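Unknown protein (Galdieria sulphuraria, PDB 2NYI) is of unknown function but carries tandem ACT domains, a fold that in other proteins often binds amino acids or similar small regulatory ligands. Local coordinates at residues V16-D21 against G43-I48; S63-A68 against F72-R77; T111-K116 against V156-R161; P150-V155 against I170-V175. All coordinates share one frame; numbering follows the deposited sequence.

Contact 1: residues V16-D21 against G43-I48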
loop_
_atom_site.group_PDB
_atom_site.type_symbol
_atom_site.label_atom_id
_atom_site.label_comp_id
_atom_site.label_asym_id
_atom_site.label_seq_id
_atom_site.Cartn_x
_atom_site.Cartn_y
_atom_site.Cartn_z
ATOM N N VAL A 16 12.663 5.321 9.558
ATOM C CA VAL A 16 12.148 6.676 9.559
ATOM C C VAL A 16 12.825 7.441 8.416
ATOM O O VAL A 16 14.024 7.248 8.154
ATOM C CB VAL A 16 12.383 7.363 10.931
ATOM C CG1 VAL A 16 12.129 8.862 10.845
ATOM C CG2 VAL A 16 11.471 6.736 11.992
ATOM N N GLY A 17 12.052 8.264 7.716
ATOM C CA GLY A 17 12.630 9.210 6.765
ATOM C C GLY A 17 12.681 8.777 5.319
ATOM O O GLY A 17 13.256 9.481 4.498
ATOM N N ILE A 18 12.128 7.613 4.997
ATOM C CA ILE A 18 12.149 7.147 3.584
ATOM C C ILE A 18 11.336 8.075 2.678
ATOM O O ILE A 18 11.855 8.591 1.666
ATOM C CB ILE A 18 11.654 5.684 3.424
ATOM C CG1 ILE A 18 12.537 4.740 4.222
ATOM C CG2 ILE A 18 11.654 5.252 1.880
ATOM C CD1 ILE A 18 11.919 3.331 4.384
ATOM N N VAL A 19 10.076 8.314 3.056
ATOM C CA VAL A 19 9.224 9.187 2.262
ATOM C C VAL A 19 9.876 10.570 2.188
ATOM O O VAL A 19 9.844 11.226 1.129
ATOM C CB VAL A 19 7.789 9.296 2.778
ATOM C CG1 VAL A 19 6.975 10.185 1.826
ATOM C CG2 VAL A 19 7.117 7.874 2.876
ATOM N N HIS A 20 10.443 11.040 3.307
ATOM C CA HIS A 20 11.107 12.339 3.244
ATOM C C HIS A 20 12.275 12.377 2.250
ATOM O O HIS A 20 12.388 13.325 1.453
ATOM C CB HIS A 20 11.542 12.848 4.612
ATOM C CG HIS A 20 12.238 14.172 4.527
ATOM N ND1 HIS A 20 13.580 14.315 4.784
ATOM C CD2 HIS A 20 11.806 15.377 4.085
ATOM C CE1 HIS A 20 13.936 15.572 4.569
ATOM N NE2 HIS A 20 12.878 16.237 4.144
ATOM N N ASP A 21 13.139 11.370 2.314
ATOM C CA ASP A 21 14.325 11.311 1.438
ATOM C C ASP A 21 13.906 11.276 -0.017
ATOM O O ASP A 21 14.487 11.965 -0.860
ATOM C CB ASP A 21 15.205 10.107 1.789
ATOM C CG ASP A 21 15.929 10.275 3.120
ATOM O OD1 ASP A 21 15.967 11.398 3.669
ATOM O OD2 ASP A 21 16.454 9.269 3.626
ATOM N N GLY A 43 8.293 -4.609 8.984
ATOM C CA GLY A 43 9.663 -4.123 8.769
ATOM C C GLY A 43 10.033 -3.805 7.323
ATOM O O GLY A 43 11.172 -3.407 7.037
ATOM N N ASP A 44 9.086 -3.995 6.398
ATOM C CA ASP A 44 9.293 -3.652 4.995
ATOM C C ASP A 44 8.489 -2.395 4.622
ATOM O O ASP A 44 7.445 -2.075 5.223
ATOM C CB ASP A 44 8.856 -4.808 4.054
ATOM C CG ASP A 44 9.946 -5.854 3.823
ATOM O OD1 ASP A 44 11.076 -5.744 4.374
ATOM O OD2 ASP A 44 9.657 -6.812 3.070
ATOM N N PHE A 45 8.980 -1.733 3.585
ATOM C CA PHE A 45 8.420 -0.510 3.024
ATOM C C PHE A 45 8.184 -0.736 1.520
ATOM O O PHE A 45 9.040 -1.271 0.824
ATOM C CB PHE A 45 9.403 0.676 3.261
ATOM C CG PHE A 45 9.036 1.931 2.507
ATOM C CD1 PHE A 45 8.452 3.009 3.175
ATOM C CD2 PHE A 45 9.284 2.041 1.138
ATOM C CE1 PHE A 45 8.104 4.181 2.469
ATOM C CE2 PHE A 45 8.933 3.202 0.422
ATOM C CZ PHE A 45 8.343 4.268 1.099
ATOM N N ALA A 46 7.028 -0.301 1.019
ATOM C CA ALA A 46 6.793 -0.300 -0.437
ATOM C C ALA A 46 5.992 0.968 -0.774
ATOM O O ALA A 46 5.086 1.378 -0.001
ATOM C CB ALA A 46 6.038 -1.579 -0.874
HETATM N N MSE A 47 6.311 1.582 -1.916
HETATM C CA MSE A 47 5.564 2.763 -2.381
HETATM C C MSE A 47 5.580 2.850 -3.889
HETATM O O MSE A 47 6.594 2.568 -4.524
HETATM C CB MSE A 47 6.180 4.049 -1.783
HETATM C CG MSE A 47 5.449 5.327 -2.211
HETATM SE SE MSE A 47 5.978 6.842 -1.093
HETATM C CE MSE A 47 7.585 6.997 -1.684
ATOM N N ILE A 48 4.447 3.235 -4.448
ATOM C CA ILE A 48 4.321 3.492 -5.880
ATOM C C ILE A 48 3.911 4.963 -6.009
ATOM O O ILE A 48 3.060 5.450 -5.260
ATOM C CB ILE A 48 3.290 2.583 -6.546
ATOM C CG1 ILE A 48 3.639 1.107 -6.269
ATOM C CG2 ILE A 48 3.286 2.829 -8.090
ATOM C CD1 ILE A 48 2.518 0.138 -6.637
#
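In the N-terminal ACT domain, the first turn of helix 18-28 rests on the antiparallel sheet where Ile18 and Val19 meet Phe45 and Met47 of strand 44-53. The Phe45 ring is the centre of the contact. Ile18 lays its CG2 methyl over one ring face, 3.7 Å from the centroid and 16° off the ring normal, a CH-pi contact in which CG2 comes within 3.5 Å of Phe45 CZ. Its other branch runs back toward the root of the ring, where Ile18 CD1 is 3.7 Å from Phe45 CG. This is the helix-on-sheet layer of the ferredoxin-like ACT fold. Val19 crosses Phe45 at about a right angle and puts CG2 near the ring plane, 3.8 Å from Phe45 CE1. With Phe45 CG anti to the backbone N (chi1 170°), the ring projects toward the helix, between Ile18 and Val19. An alanine here is likely to open a gap beneath the helix start, robbing Ile18 CG2 of its aromatic face and Val19 of its edge partner. Val19 CG2 also lies 4.3 Å from the selenium of Met47, a selenomethionine, while Met38 of strand 32-41 touches both Phe45 and Met47.

Contact 2: residues S63-A68 against F72-R77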
loop_
_atom_site.group_PDB
_atom_site.type_symbol
_atom_site.label_atom_id
_atom_site.label_comp_id
_atom_site.label_asym_id
_atom_site.label_seq_id
_atom_site.Cartn_x
_atom_site.Cartn_y
_atom_site.Cartn_z
ATOM N N SER A 63 18.167 8.092 -11.135
ATOM C CA SER A 63 19.441 8.453 -10.547
ATOM C C SER A 63 19.302 9.208 -9.242
ATOM O O SER A 63 20.015 8.890 -8.282
ATOM C CB SER A 63 20.281 9.246 -11.557
ATOM O OG SER A 63 20.744 8.336 -12.533
ATOM N N ALA A 64 18.417 10.210 -9.209
ATOM C CA ALA A 64 18.208 11.046 -8.021
ATOM C C ALA A 64 17.764 10.188 -6.834
ATOM O O ALA A 64 18.229 10.374 -5.695
ATOM C CB ALA A 64 17.165 12.131 -8.303
ATOM N N LEU A 65 16.872 9.236 -7.122
ATOM C CA LEU A 65 16.312 8.354 -6.088
ATOM C C LEU A 65 17.330 7.323 -5.609
ATOM O O LEU A 65 17.406 7.042 -4.408
ATOM C CB LEU A 65 15.036 7.683 -6.606
ATOM C CG LEU A 65 13.836 8.625 -6.814
ATOM C CD1 LEU A 65 12.626 7.777 -7.251
ATOM C CD2 LEU A 65 13.494 9.477 -5.560
ATOM N N GLU A 66 18.118 6.755 -6.523
ATOM C CA GLU A 66 19.179 5.846 -6.123
ATOM C C GLU A 66 20.195 6.524 -5.192
ATOM O O GLU A 66 20.685 5.886 -4.250
ATOM C CB GLU A 66 19.870 5.238 -7.337
ATOM C CG GLU A 66 19.026 4.230 -8.113
ATOM C CD GLU A 66 19.824 3.543 -9.222
ATOM O OE1 GLU A 66 21.072 3.578 -9.171
ATOM O OE2 GLU A 66 19.220 2.958 -10.139
ATOM N N SER A 67 20.479 7.811 -5.427
ATOM C CA SER A 67 21.392 8.581 -4.562
ATOM C C SER A 67 20.789 8.826 -3.176
ATOM O O SER A 67 21.485 8.686 -2.165
ATOM C CB SER A 67 21.782 9.923 -5.215
ATOM O OG SER A 67 22.568 10.727 -4.327
ATOM N N ALA A 68 19.501 9.177 -3.143
ATOM C CA ALA A 68 18.779 9.515 -1.909
ATOM C C ALA A 68 18.442 8.282 -1.060
ATOM O O ALA A 68 18.341 8.381 0.166
ATOM C CB ALA A 68 17.489 10.277 -2.233
ATOM N N PHE A 72 17.842 0.647 -1.634
ATOM C CA PHE A 72 16.434 0.422 -1.999
ATOM C C PHE A 72 16.309 -0.104 -3.412
ATOM O O PHE A 72 17.151 0.183 -4.269
ATOM C CB PHE A 72 15.589 1.688 -1.798
ATOM C CG PHE A 72 15.244 1.939 -0.363
ATOM C CD1 PHE A 72 13.992 1.596 0.126
ATOM C CD2 PHE A 72 16.186 2.463 0.511
ATOM C CE1 PHE A 72 13.673 1.798 1.470
ATOM C CE2 PHE A 72 15.882 2.681 1.862
ATOM C CZ PHE A 72 14.626 2.322 2.346
ATOM N N GLN A 73 15.293 -0.926 -3.628
ATOM C CA GLN A 73 14.956 -1.441 -4.947
ATOM C C GLN A 73 14.017 -0.419 -5.592
ATOM O O GLN A 73 12.884 -0.230 -5.127
ATOM C CB GLN A 73 14.253 -2.795 -4.768
ATOM C CG GLN A 73 13.569 -3.382 -5.986
ATOM C CD GLN A 73 12.819 -4.679 -5.642
ATOM O OE1 GLN A 73 13.452 -5.715 -5.421
ATOM N NE2 GLN A 73 11.469 -4.619 -5.590
ATOM N N ILE A 74 14.496 0.227 -6.661
ATOM C CA ILE A 74 13.803 1.354 -7.282
ATOM C C ILE A 74 13.679 1.108 -8.787
ATOM O O ILE A 74 14.655 0.697 -9.429
ATOM C CB ILE A 74 14.568 2.686 -7.060
ATOM C CG1 ILE A 74 14.679 3.021 -5.566
ATOM C CG2 ILE A 74 13.903 3.868 -7.822
ATOM C CD1 ILE A 74 15.764 4.038 -5.270
ATOM N N SER A 75 12.502 1.381 -9.343
ATOM C CA SER A 75 12.339 1.336 -10.809
ATOM C C SER A 75 11.528 2.540 -11.256
ATOM O O SER A 75 10.706 3.054 -10.497
ATOM C CB SER A 75 11.695 0.024 -11.273
ATOM O OG SER A 75 10.350 -0.079 -10.828
ATOM N N THR A 76 11.803 3.006 -12.472
ATOM C CA THR A 76 11.129 4.160 -13.044
ATOM C C THR A 76 10.808 3.777 -14.490
ATOM O O THR A 76 11.695 3.303 -15.206
ATOM C CB THR A 76 12.069 5.424 -13.046
ATOM O OG1 THR A 76 12.498 5.727 -11.712
ATOM C CG2 THR A 76 11.354 6.658 -13.616
ATOM N N ARG A 77 9.568 4.000 -14.921
ATOM C CA ARG A 77 9.188 3.780 -16.315
ATOM C C ARG A 77 8.199 4.853 -16.720
ATOM O O ARG A 77 7.568 5.471 -15.858
ATOM C CB ARG A 77 8.557 2.405 -16.524
ATOM C CG ARG A 77 7.256 2.190 -15.770
ATOM C CD ARG A 77 6.587 0.884 -16.126
ATOM N NE ARG A 77 5.377 0.689 -15.327
ATOM C CZ ARG A 77 4.160 1.131 -15.660
ATOM N NH1 ARG A 77 3.945 1.801 -16.793
ATOM N NH2 ARG A 77 3.139 0.892 -14.858
#
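Ile74 of strand 73-78 pushes its side chain against the last turns of helix 59-68, where Leu65 and Glu66 receive it; together these three residues make up nearly all of the buried surface. The end of the isoleucine does most of the touching. Its CD1 methyl lies against the helix backbone itself, with Ile74 CD1 3.5 Å from Leu65 O and 3.8 Å from Glu66 N, and it also meets the root of the leucine side chain, Leu65 CB, at 3.9 Å. The extended second torsion of Ile74 (chi2 162°) carries CD1 out to this depth, while the shorter CG2 branch stays back and lies 4.2 Å from Leu65 CD1. The two side chains cross at about a right angle. Leu65 points inward and continues the apolar layer toward Phe22 and Leu26 of helix 18-28 and Val8 of strand 4-13. Glu66 borders the contact on the solvent side: its aliphatic CG comes 4.3 Å from Ile74 CD1, while its carboxylate turns to Gln62. That glutamine, one helical turn earlier, also bonds to Ile74 O and to Thr76 OG1, and so ties helix to strand beside the apolar contact. The arrangement joins the second helix of this ACT domain to a strand that is outermost in its sheet within this chain, just after a short connection. Between the two segments the attachment is purely van der Waals, a methyl fitted against a peptide group and a leucine root, which implies that shape holds this part together while the polar link is supplied by Gln62 alongside.

Contact 3: residues T111-K116 against V156-R161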
loop_
_atom_site.group_PDB
_atom_site.type_symbol
_atom_site.label_atom_id
_atom_site.label_comp_id
_atom_site.label_asym_id
_atom_site.label_seq_id
_atom_site.Cartn_x
_atom_site.Cartn_y
_atom_site.Cartn_z
ATOM N N THR A 111 -9.819 -14.689 -3.305
ATOM C CA THR A 111 -9.120 -14.204 -4.496
ATOM C C THR A 111 -9.307 -15.110 -5.730
ATOM O O THR A 111 -9.263 -14.646 -6.853
ATOM C CB THR A 111 -7.627 -13.928 -4.213
ATOM O OG1 THR A 111 -6.973 -15.135 -3.814
ATOM C CG2 THR A 111 -7.473 -12.885 -3.093
ATOM N N ALA A 112 -9.542 -16.407 -5.529
ATOM C CA ALA A 112 -9.855 -17.294 -6.669
ATOM C C ALA A 112 -11.141 -16.873 -7.376
ATOM O O ALA A 112 -11.207 -16.848 -8.610
ATOM C CB ALA A 112 -9.954 -18.768 -6.202
ATOM N N VAL A 113 -12.162 -16.550 -6.581
ATOM C CA VAL A 113 -13.428 -16.023 -7.094
ATOM C C VAL A 113 -13.178 -14.766 -7.939
ATOM O O VAL A 113 -13.647 -14.663 -9.072
ATOM C CB VAL A 113 -14.422 -15.703 -5.937
ATOM C CG1 VAL A 113 -15.623 -14.910 -6.448
ATOM C CG2 VAL A 113 -14.907 -16.979 -5.263
ATOM N N LEU A 114 -12.402 -13.838 -7.387
ATOM C CA LEU A 114 -12.142 -12.556 -8.034
ATOM C C LEU A 114 -11.376 -12.742 -9.354
ATOM O O LEU A 114 -11.776 -12.197 -10.386
ATOM C CB LEU A 114 -11.388 -11.625 -7.063
ATOM C CG LEU A 114 -12.130 -11.173 -5.789
ATOM C CD1 LEU A 114 -11.180 -10.374 -4.879
ATOM C CD2 LEU A 114 -13.394 -10.351 -6.134
ATOM N N ALA A 115 -10.288 -13.510 -9.307
ATOM C CA ALA A 115 -9.500 -13.864 -10.498
ATOM C C ALA A 115 -10.360 -14.528 -11.581
ATOM O O ALA A 115 -10.314 -14.124 -12.744
ATOM C CB ALA A 115 -8.319 -14.756 -10.126
ATOM N N LYS A 116 -11.173 -15.500 -11.182
ATOM C CA LYS A 116 -12.028 -16.217 -12.144
ATOM C C LYS A 116 -13.025 -15.326 -12.858
ATOM O O LYS A 116 -13.285 -15.520 -14.047
ATOM C CB LYS A 116 -12.767 -17.364 -11.466
ATOM C CG LYS A 116 -11.972 -18.643 -11.420
ATOM C CD LYS A 116 -12.880 -19.803 -11.082
ATOM C CE LYS A 116 -12.117 -20.892 -10.363
ATOM N NZ LYS A 116 -12.974 -22.080 -10.092
ATOM N N VAL A 156 -21.335 -12.236 -6.264
ATOM C CA VAL A 156 -22.004 -12.366 -4.956
ATOM C C VAL A 156 -22.352 -13.822 -4.673
ATOM O O VAL A 156 -22.121 -14.321 -3.557
ATOM C CB VAL A 156 -23.246 -11.426 -4.842
ATOM C CG1 VAL A 156 -24.198 -11.842 -3.703
ATOM C CG2 VAL A 156 -22.783 -9.972 -4.647
ATOM N N THR A 157 -22.885 -14.503 -5.688
ATOM C CA THR A 157 -23.252 -15.912 -5.561
ATOM C C THR A 157 -22.011 -16.784 -5.296
ATOM O O THR A 157 -22.038 -17.672 -4.429
ATOM C CB THR A 157 -24.058 -16.401 -6.793
ATOM O OG1 THR A 157 -25.341 -15.753 -6.814
ATOM C CG2 THR A 157 -24.264 -17.921 -6.762
ATOM N N ALA A 158 -20.930 -16.530 -6.029
ATOM C CA ALA A 158 -19.646 -17.220 -5.798
ATOM C C ALA A 158 -19.061 -16.924 -4.418
ATOM O O ALA A 158 -18.516 -17.832 -3.765
ATOM C CB ALA A 158 -18.646 -16.883 -6.895
ATOM N N LEU A 159 -19.186 -15.681 -3.955
ATOM C CA LEU A 159 -18.675 -15.310 -2.625
ATOM C C LEU A 159 -19.507 -15.964 -1.506
ATOM O O LEU A 159 -18.999 -16.212 -0.411
ATOM C CB LEU A 159 -18.606 -13.788 -2.445
ATOM C CG LEU A 159 -17.548 -13.031 -3.278
ATOM C CD1 LEU A 159 -17.716 -11.522 -3.134
ATOM C CD2 LEU A 159 -16.126 -13.460 -2.892
ATOM N N SER A 160 -20.770 -16.262 -1.800
ATOM C CA SER A 160 -21.640 -16.961 -0.847
ATOM C C SER A 160 -21.190 -18.412 -0.604
ATOM O O SER A 160 -21.262 -18.896 0.528
ATOM C CB SER A 160 -23.102 -16.902 -1.305
ATOM O OG SER A 160 -23.362 -17.895 -2.282
ATOM N N ARG A 161 -20.701 -19.089 -1.646
ATOM C CA ARG A 161 -20.081 -20.414 -1.496
ATOM C C ARG A 161 -18.886 -20.354 -0.548
ATOM O O ARG A 161 -18.710 -21.228 0.315
ATOM C CB ARG A 161 -19.611 -20.976 -2.837
ATOM C CG ARG A 161 -20.711 -21.346 -3.806
ATOM C CD ARG A 161 -20.124 -21.964 -5.077
ATOM N NE ARG A 161 -19.686 -23.355 -4.899
ATOM C CZ ARG A 161 -20.449 -24.428 -5.121
ATOM N NH1 ARG A 161 -21.706 -24.293 -5.536
ATOM N NH2 ARG A 161 -19.950 -25.645 -4.927
#
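Helices 106-116 and 152-166 come closest, within these segments, at Val113 and Ala158, whose CA atoms are 6.5 Å apart, a short spacing that the small alanine side chain permits. Val113 provides most of the surface on its side, set against the consecutive residues Ala158 and Leu159. Its CG1 branch does the closest touching: Val113 CG1 is 3.6 Å from Ala158 CB and 3.9 Å from Leu159 CD2. A chi1 of 169° turns that methyl away from the valine's own N and into the angle between the two residues. The second branch sits over the alanine and its peptide, with Val113 CG2 4.1 Å from Ala158 CB and 4.0 Å from Ala158 O. Leu159 starts off to one side, but its end swings back, so that CD2 approaches both CB and CG1 of the valine. All of this is apolar packing. Elsewhere on helix 106-116, Thr111, Ala112 and Ala115 pack against His20 of the second subunit. Leu159 runs on below the helix pair to Ile170 and Leu172 of strand 169-174 and to Leu96 of strand 91-99, and Leu114 also reaches Leu96, so both helices stand on the same four-stranded antiparallel sheet, consistent with a second, C-terminal ACT domain.

Contact 4: residues P150-V155 against I170-V175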
loop_
_atom_site.group_PDB
_atom_site.type_symbol
_atom_site.label_atom_id
_atom_site.label_comp_id
_atom_site.label_asym_id
_atom_site.label_seq_id
_atom_site.Cartn_x
_atom_site.Cartn_y
_atom_site.Cartn_z
ATOM N N PRO A 150 -22.342 -5.901 -14.753
ATOM C CA PRO A 150 -23.287 -7.018 -14.958
ATOM C C PRO A 150 -22.909 -8.314 -14.220
ATOM O O PRO A 150 -23.770 -9.173 -14.032
ATOM C CB PRO A 150 -23.219 -7.262 -16.472
ATOM C CG PRO A 150 -22.834 -5.921 -17.050
ATOM C CD PRO A 150 -21.814 -5.397 -16.041
ATOM N N LEU A 151 -21.642 -8.454 -13.834
ATOM C CA LEU A 151 -21.164 -9.656 -13.124
ATOM C C LEU A 151 -21.449 -9.644 -11.618
ATOM O O LEU A 151 -21.138 -10.625 -10.932
ATOM C CB LEU A 151 -19.647 -9.844 -13.331
ATOM C CG LEU A 151 -19.064 -9.901 -14.748
ATOM C CD1 LEU A 151 -17.569 -10.207 -14.750
ATOM C CD2 LEU A 151 -19.811 -10.895 -15.633
ATOM N N TYR A 152 -22.016 -8.554 -11.099
ATOM C CA TYR A 152 -22.179 -8.381 -9.639
ATOM C C TYR A 152 -22.861 -9.593 -9.008
ATOM O O TYR A 152 -22.323 -10.188 -8.077
ATOM C CB TYR A 152 -22.969 -7.113 -9.318
ATOM C CG TYR A 152 -23.235 -6.901 -7.829
ATOM C CD1 TYR A 152 -22.202 -6.508 -6.968
ATOM C CD2 TYR A 152 -24.508 -7.104 -7.287
ATOM C CE1 TYR A 152 -22.437 -6.312 -5.591
ATOM C CE2 TYR A 152 -24.752 -6.912 -5.911
ATOM C CZ TYR A 152 -23.705 -6.509 -5.079
ATOM O OH TYR A 152 -23.917 -6.306 -3.729
ATOM N N GLN A 153 -24.031 -9.971 -9.532
ATOM C CA GLN A 153 -24.800 -11.049 -8.901
ATOM C C GLN A 153 -24.039 -12.374 -8.898
ATOM O O GLN A 153 -24.003 -13.067 -7.872
ATOM C CB GLN A 153 -26.216 -11.188 -9.490
ATOM C CG GLN A 153 -27.104 -12.186 -8.719
ATOM C CD GLN A 153 -27.056 -11.983 -7.198
ATOM O OE1 GLN A 153 -27.410 -10.914 -6.685
ATOM N NE2 GLN A 153 -26.614 -13.018 -6.473
ATOM N N GLU A 154 -23.388 -12.717 -10.007
ATOM C CA GLU A 154 -22.634 -13.979 -10.020
ATOM C C GLU A 154 -21.391 -13.968 -9.129
ATOM O O GLU A 154 -20.995 -15.016 -8.600
ATOM C CB GLU A 154 -22.292 -14.432 -11.434
ATOM C CG GLU A 154 -21.192 -13.692 -12.120
ATOM C CD GLU A 154 -21.182 -14.016 -13.600
ATOM O OE1 GLU A 154 -22.226 -13.794 -14.250
ATOM O OE2 GLU A 154 -20.149 -14.510 -14.096
ATOM N N VAL A 155 -20.770 -12.796 -8.981
ATOM C CA VAL A 155 -19.682 -12.614 -8.004
ATOM C C VAL A 155 -20.205 -12.871 -6.591
ATOM O O VAL A 155 -19.604 -13.671 -5.837
ATOM C CB VAL A 155 -19.038 -11.212 -8.106
ATOM C CG1 VAL A 155 -18.033 -10.968 -6.945
ATOM C CG2 VAL A 155 -18.332 -11.056 -9.468
ATOM N N ILE A 170 -19.134 -12.122 4.271
ATOM C CA ILE A 170 -18.593 -11.326 3.159
ATOM C C ILE A 170 -19.617 -10.276 2.706
ATOM O O ILE A 170 -20.798 -10.585 2.509
ATOM C CB ILE A 170 -18.182 -12.233 1.956
ATOM C CG1 ILE A 170 -17.073 -13.228 2.365
ATOM C CG2 ILE A 170 -17.698 -11.393 0.773
ATOM C CD1 ILE A 170 -16.774 -14.314 1.333
ATOM N N ASP A 171 -19.166 -9.035 2.551
ATOM C CA ASP A 171 -20.016 -7.970 2.043
ATOM C C ASP A 171 -19.354 -7.421 0.801
ATOM O O ASP A 171 -18.135 -7.284 0.759
ATOM C CB ASP A 171 -20.171 -6.835 3.054
ATOM C CG ASP A 171 -20.889 -7.272 4.321
ATOM O OD1 ASP A 171 -21.934 -7.957 4.216
ATOM O OD2 ASP A 171 -20.399 -6.925 5.417
ATOM N N LEU A 172 -20.160 -7.125 -0.205
ATOM C CA LEU A 172 -19.670 -6.526 -1.443
ATOM C C LEU A 172 -20.618 -5.386 -1.824
ATOM O O LEU A 172 -21.816 -5.615 -2.102
ATOM C CB LEU A 172 -19.586 -7.582 -2.551
ATOM C CG LEU A 172 -18.932 -7.138 -3.862
ATOM C CD1 LEU A 172 -17.445 -6.901 -3.680
ATOM C CD2 LEU A 172 -19.201 -8.181 -4.975
ATOM N N GLU A 173 -20.100 -4.159 -1.782
ATOM C CA GLU A 173 -20.938 -2.969 -1.960
ATOM C C GLU A 173 -20.341 -2.071 -3.042
ATOM O O GLU A 173 -19.172 -1.689 -2.960
ATOM C CB GLU A 173 -21.066 -2.199 -0.638
ATOM C CG GLU A 173 -21.705 -2.969 0.526
ATOM C CD GLU A 173 -23.233 -3.051 0.456
ATOM O OE1 GLU A 173 -23.895 -1.992 0.361
ATOM O OE2 GLU A 173 -23.772 -4.180 0.520
ATOM N N GLU A 174 -21.145 -1.736 -4.050
ATOM C CA GLU A 174 -20.686 -0.857 -5.120
ATOM C C GLU A 174 -20.303 0.528 -4.604
ATOM O O GLU A 174 -20.983 1.087 -3.743
ATOM C CB GLU A 174 -21.741 -0.751 -6.214
ATOM C CG GLU A 174 -21.243 -0.003 -7.405
ATOM C CD GLU A 174 -22.292 0.087 -8.494
ATOM O OE1 GLU A 174 -23.496 0.037 -8.169
ATOM O OE2 GLU A 174 -21.900 0.224 -9.660
ATOM N N VAL A 175 -19.196 1.064 -5.110
ATOM C CA VAL A 175 -18.781 2.428 -4.791
ATOM C C VAL A 175 -19.600 3.362 -5.665
ATOM O O VAL A 175 -19.724 3.121 -6.866
ATOM C CB VAL A 175 -17.287 2.667 -5.091
ATOM C CG1 VAL A 175 -16.930 4.136 -4.888
ATOM C CG2 VAL A 175 -16.392 1.770 -4.205
#
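Tyr152, at the start of helix 152-166, reaches across to strand 169-174 and holds Leu172 by both its backbone and its side chain. The phenol OH donates to Leu172 O at 2.7 Å; the hydroxyl approaches the carbonyl nearly head-on (156° at the oxygen), 24° out of its plane. The ring is swung to the side opposite the backbone N (chi1 177°), which extends it from the helix toward the strand, and the carbonyl oxygen lies at the ring's edge near its plane. The tight part lies further in. Leu172 CD2 is wedged between the helix residues, 3.6 Å from Val155 CG1 and 3.8 Å from Tyr152 CE1; Val155 and Leu172 are both buried, and their side chains cross at about a right angle. The tyrosine marks the looser side, being partly exposed, with the exposed Glu173 and Glu174 following Leu172 on the strand. A phenylalanine in the tyrosine's place would probably keep the apolar touch on Leu172 CD2 but leave Leu172 O without its phenolic donor, so that the helix start loses its polar tie to the strand. Strand 169-174 is an outermost strand within the chain, pairing with 91-99 through Asp171 and Glu173. Beneath the helix, Val155 and Leu172 meet Phe147 of strand 137-148, while Leu172 also touches Tyr94 and Val156, a helix-on-sheet packing consistent with the second of the tandem ACT domains.

The four contacts fall into two pairs, one in each half of the chain and on opposite sides of its centre. Contact 1 closes before contact 2 opens, and both precede contacts 3 and 4. Contacts 1 and 2 have centres 12 Å apart, reach the same sheet and touch where Ile18 meets Phe72. Contacts 3 and 4 have centres 10 Å apart and touch, share helix 152-166, and alternate their segments along the chain. Between the pairs the centres lie 34 to 39 Å apart and nothing touches. Both sheets have strand order 2-3-1-4, consistent with tandem ACT domains. The second subunit adjoins contacts 1, 2 and 3, bringing His20 of one chain against helix 106-116 of the other.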